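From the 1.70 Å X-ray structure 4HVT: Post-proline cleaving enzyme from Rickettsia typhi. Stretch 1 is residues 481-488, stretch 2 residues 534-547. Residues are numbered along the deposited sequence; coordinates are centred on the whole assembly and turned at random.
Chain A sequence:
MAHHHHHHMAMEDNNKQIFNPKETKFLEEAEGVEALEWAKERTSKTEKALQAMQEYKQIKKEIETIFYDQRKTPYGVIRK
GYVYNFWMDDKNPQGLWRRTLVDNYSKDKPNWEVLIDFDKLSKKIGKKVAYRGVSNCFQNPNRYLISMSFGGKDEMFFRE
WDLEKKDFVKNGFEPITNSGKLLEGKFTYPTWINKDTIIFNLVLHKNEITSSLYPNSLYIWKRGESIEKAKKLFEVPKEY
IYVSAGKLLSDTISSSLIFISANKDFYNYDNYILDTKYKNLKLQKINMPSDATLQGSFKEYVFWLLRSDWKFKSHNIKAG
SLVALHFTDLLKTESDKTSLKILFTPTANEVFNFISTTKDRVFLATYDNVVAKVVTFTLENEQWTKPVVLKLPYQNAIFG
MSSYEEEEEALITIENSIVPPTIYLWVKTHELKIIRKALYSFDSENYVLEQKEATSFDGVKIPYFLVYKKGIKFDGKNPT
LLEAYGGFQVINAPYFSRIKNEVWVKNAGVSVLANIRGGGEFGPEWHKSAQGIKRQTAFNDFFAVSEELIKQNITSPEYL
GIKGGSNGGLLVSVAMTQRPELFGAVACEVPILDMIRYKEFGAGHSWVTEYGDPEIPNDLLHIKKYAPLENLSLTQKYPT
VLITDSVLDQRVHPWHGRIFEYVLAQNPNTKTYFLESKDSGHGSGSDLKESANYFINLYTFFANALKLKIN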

# COMPACT_ATOMS: atom_id res chain seq x y z
N LEU A 481 -3.56 20.81 -6.78
CA LEU A 481 -3.61 19.39 -7.02
C LEU A 481 -4.34 18.71 -5.85
O LEU A 481 -3.89 18.75 -4.67
N LEU A 482 -5.47 18.11 -6.19
CA LEU A 482 -6.35 17.47 -5.22
C LEU A 482 -6.26 15.95 -5.45
O LEU A 482 -6.44 15.48 -6.58
N GLU A 483 -6.00 15.23 -4.37
CA GLU A 483 -5.87 13.76 -4.40
C GLU A 483 -6.83 13.12 -3.41
O GLU A 483 -7.20 13.74 -2.39
N ALA A 484 -7.26 11.88 -3.73
CA ALA A 484 -7.99 11.05 -2.82
C ALA A 484 -7.91 9.63 -3.34
O ALA A 484 -7.35 9.40 -4.41
N TYR A 485 -8.36 8.70 -2.53
CA TYR A 485 -8.33 7.27 -2.82
C TYR A 485 -9.77 6.79 -2.66
O TYR A 485 -10.46 6.54 -3.67
N GLY A 486 -10.26 6.65 -1.41
CA GLY A 486 -11.67 6.35 -1.18
C GLY A 486 -12.14 4.93 -1.49
O GLY A 486 -13.09 4.69 -2.25
N GLY A 487 -11.48 3.97 -0.88
CA GLY A 487 -11.88 2.56 -1.03
C GLY A 487 -11.20 1.69 -0.00
O GLY A 487 -10.20 2.07 0.58
N PHE A 488 -11.76 0.50 0.18
CA PHE A 488 -11.08 -0.61 0.86
C PHE A 488 -10.78 -0.31 2.31
O PHE A 488 -9.93 -0.99 2.90
N LYS A 534 -23.11 1.76 -3.25
CA LYS A 534 -23.09 3.09 -2.64
C LYS A 534 -21.87 3.89 -3.07
O LYS A 534 -21.59 4.95 -2.52
N ARG A 535 -21.17 3.42 -4.10
CA ARG A 535 -19.92 4.10 -4.48
C ARG A 535 -20.10 5.59 -4.80
O ARG A 535 -19.17 6.40 -4.58
N GLN A 536 -21.25 5.94 -5.36
CA GLN A 536 -21.49 7.36 -5.65
C GLN A 536 -21.30 8.30 -4.47
O GLN A 536 -20.99 9.50 -4.67
N THR A 537 -21.44 7.79 -3.24
CA THR A 537 -21.21 8.58 -2.06
C THR A 537 -19.72 9.06 -2.00
O THR A 537 -19.46 10.24 -1.73
N ALA A 538 -18.77 8.20 -2.33
CA ALA A 538 -17.37 8.58 -2.37
C ALA A 538 -17.17 9.72 -3.37
O ALA A 538 -16.49 10.70 -3.08
N PHE A 539 -17.76 9.57 -4.54
CA PHE A 539 -17.57 10.51 -5.60
C PHE A 539 -18.17 11.88 -5.22
O PHE A 539 -17.56 12.90 -5.44
N ASN A 540 -19.36 11.86 -4.61
CA ASN A 540 -20.01 13.07 -4.13
C ASN A 540 -19.13 13.78 -3.10
O ASN A 540 -19.03 15.00 -3.13
N ASP A 541 -18.49 13.02 -2.21
CA ASP A 541 -17.59 13.61 -1.21
C ASP A 541 -16.46 14.36 -1.90
O ASP A 541 -16.06 15.44 -1.50
N PHE A 542 -15.96 13.77 -2.95
CA PHE A 542 -14.85 14.37 -3.69
C PHE A 542 -15.34 15.69 -4.34
O PHE A 542 -14.66 16.67 -4.29
N PHE A 543 -16.53 15.69 -4.93
CA PHE A 543 -17.09 16.93 -5.52
C PHE A 543 -17.29 18.02 -4.44
O PHE A 543 -17.04 19.22 -4.68
N ALA A 544 -17.78 17.62 -3.27
CA ALA A 544 -17.98 18.55 -2.14
C ALA A 544 -16.67 19.28 -1.78
O ALA A 544 -16.68 20.45 -1.58
N VAL A 545 -15.58 18.55 -1.70
CA VAL A 545 -14.28 19.18 -1.49
C VAL A 545 -13.86 20.07 -2.69
O VAL A 545 -13.41 21.22 -2.49
N SER A 546 -14.02 19.57 -3.91
CA SER A 546 -13.63 20.32 -5.12
C SER A 546 -14.38 21.68 -5.13
O SER A 546 -13.78 22.74 -5.30
N GLU A 547 -15.68 21.64 -4.90
CA GLU A 547 -16.52 22.85 -4.93
C GLU A 547 -16.17 23.80 -3.84
O GLU A 547 -16.24 25.03 -4.04

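A strand laid against a helix usually relies on a few well-placed side chains to fill the gap between two backbones, and this pair from the Rickettsia typhi enzyme illustrates how the filling adapts to the gap. Strand 481-483 runs nearly antiparallel to helix 536-547, at 155°, with the axes 10.3 Å apart at closest approach. Strand alternation sets the pattern: Leu 482 points its CA-to-CB bond toward the helix, whereas that of Glu 483 points away.

Leu 482 is the principal bump. With chi1 t and chi2 p, it enters a hollow lined by Phe 542, Val 545 and Ser 546. Leu 482 CG lies 3.7 Å from Phe 542 CE1, Leu 482 CD1 reaches Val 545 CG1 at 4.1 Å, and Leu 482 CD2 comes within 3.2 Å of Ser 546 OG. Leu 482 CD2 also sits 4.2 Å from the centroid of the Phe 542 ring, an off-centre CH-pi contact. The serine hydroxyl (chi1 m) makes no hydrogen bond to the strand; Ser 546 OG donates to Phe 542 O at 3.1 Å, within its own helix.

The CA-to-CB bond of Phe 542 points sideways, but with chi1 t its ring comes nearer the strand. There Phe 542 CE1 also meets the small Ala 484 CB at 3.8 Å, so one ring spans two inward-pointing residues.

Farther along, the backbones draw together, and Gly 486 CA is 6.2 Å from Ala 538 CA. Here Gly 486 faces Ala 538, with Gly 486 O 4.4 Å from Ala 538 CB, and the long side chain of Arg 535 reaches in beside them. With chi1 at -108°, between wells, and chi2 m, it places Arg 535 NH2 3.5 Å from Gly 486 O, which lies over one guanidinium face, and 3.6 Å from Gly 487 CA. A CB on Gly 487 would clash with Arg 535 NH2. No hydrogen bond crosses the interface; the guanidinium finds its partners elsewhere in the structure.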

# COMPACT_ATOMS: atom_id res chain seq x y z
CB LEU A 481 -2.19 18.87 -7.25
CG LEU A 481 -1.82 17.56 -7.93
CD1 LEU A 481 -2.76 17.22 -9.10
CD2 LEU A 481 -0.36 17.87 -8.35
CB LEU A 482 -7.78 17.94 -5.45
CG LEU A 482 -8.95 17.21 -4.79
CD1 LEU A 482 -8.88 17.17 -3.25
CD2 LEU A 482 -10.25 17.85 -5.26
CB GLU A 483 -4.43 13.39 -4.06
CG GLU A 483 -3.43 13.96 -5.06
CD GLU A 483 -2.03 13.38 -4.88
OE1 GLU A 483 -1.89 12.14 -4.89
OE2 GLU A 483 -1.09 14.16 -4.74
CB ALA A 484 -9.44 11.46 -2.67
CB TYR A 485 -7.36 6.50 -1.91
CG TYR A 485 -7.24 5.00 -2.28
CD1 TYR A 485 -6.59 4.59 -3.45
CD2 TYR A 485 -7.79 4.05 -1.47
CE1 TYR A 485 -6.47 3.26 -3.80
CE2 TYR A 485 -7.66 2.71 -1.78
CZ TYR A 485 -6.99 2.33 -2.93
OH TYR A 485 -6.95 0.95 -3.14
CB PHE A 488 -9.86 -1.11 0.07
CG PHE A 488 -10.21 -1.62 -1.32
CD1 PHE A 488 -10.80 -2.84 -1.50
CD2 PHE A 488 -10.03 -0.83 -2.45
CE1 PHE A 488 -11.10 -3.32 -2.74
CE2 PHE A 488 -10.37 -1.29 -3.68
CZ PHE A 488 -10.90 -2.55 -3.83
CB LYS A 534 -23.10 2.98 -1.12
CG LYS A 534 -24.36 2.40 -0.54
CD LYS A 534 -24.24 2.18 0.95
CE LYS A 534 -25.51 1.58 1.48
NZ LYS A 534 -25.55 1.82 2.95
CB ARG A 535 -19.21 3.43 -5.66
CG ARG A 535 -17.92 2.68 -5.29
CD ARG A 535 -16.85 3.63 -4.77
NE ARG A 535 -15.52 3.01 -4.71
CZ ARG A 535 -15.11 2.19 -3.74
NH1 ARG A 535 -15.91 1.88 -2.74
NH2 ARG A 535 -13.91 1.66 -3.82
CB GLN A 536 -22.87 7.53 -6.29
CG GLN A 536 -23.14 8.93 -6.76
CD GLN A 536 -22.28 9.31 -7.98
OE1 GLN A 536 -22.09 8.53 -8.89
NE2 GLN A 536 -21.75 10.52 -7.98
CB THR A 537 -21.63 7.80 -0.80
OG1 THR A 537 -23.05 7.68 -0.77
CG2 THR A 537 -21.14 8.48 0.52
CB ALA A 538 -16.47 7.39 -2.74
CB PHE A 539 -18.15 10.00 -6.91
CG PHE A 539 -17.75 8.55 -7.27
CD1 PHE A 539 -16.48 8.04 -7.03
CD2 PHE A 539 -18.65 7.72 -7.92
CE1 PHE A 539 -16.12 6.74 -7.34
CE2 PHE A 539 -18.28 6.42 -8.25
CZ PHE A 539 -17.01 5.94 -7.97
CB ASN A 540 -21.35 12.76 -3.49
CG ASN A 540 -22.39 12.33 -4.52
OD1 ASN A 540 -22.21 12.52 -5.72
ND2 ASN A 540 -23.48 11.79 -4.03
CB ASP A 541 -17.00 12.54 -0.32
CG ASP A 541 -18.02 11.97 0.66
OD1 ASP A 541 -19.12 12.53 0.70
OD2 ASP A 541 -17.72 10.96 1.36
CB PHE A 542 -14.39 13.37 -4.74
CG PHE A 542 -13.08 13.72 -5.38
CD1 PHE A 542 -11.89 13.68 -4.65
CD2 PHE A 542 -13.01 14.04 -6.71
CE1 PHE A 542 -10.68 13.97 -5.23
CE2 PHE A 542 -11.79 14.40 -7.29
CZ PHE A 542 -10.63 14.34 -6.56
CB PHE A 543 -18.42 16.68 -6.24
CG PHE A 543 -18.34 15.66 -7.34
CD1 PHE A 543 -17.26 15.63 -8.22
CD2 PHE A 543 -19.33 14.70 -7.47
CE1 PHE A 543 -17.20 14.71 -9.23
CE2 PHE A 543 -19.28 13.78 -8.49
CZ PHE A 543 -18.21 13.75 -9.35
CB ALA A 544 -18.53 17.82 -0.93
CB VAL A 545 -13.23 18.10 -1.13
CG1 VAL A 545 -11.88 18.74 -1.01
CG2 VAL A 545 -13.59 17.41 0.18
CB SER A 546 -13.94 19.50 -6.38
OG SER A 546 -13.17 18.30 -6.45
CB GLU A 547 -17.99 22.45 -4.79
CG GLU A 547 -18.50 21.77 -6.04
CD GLU A 547 -19.91 21.26 -5.92
OE1 GLU A 547 -20.31 20.78 -4.84
OE2 GLU A 547 -20.60 21.28 -6.96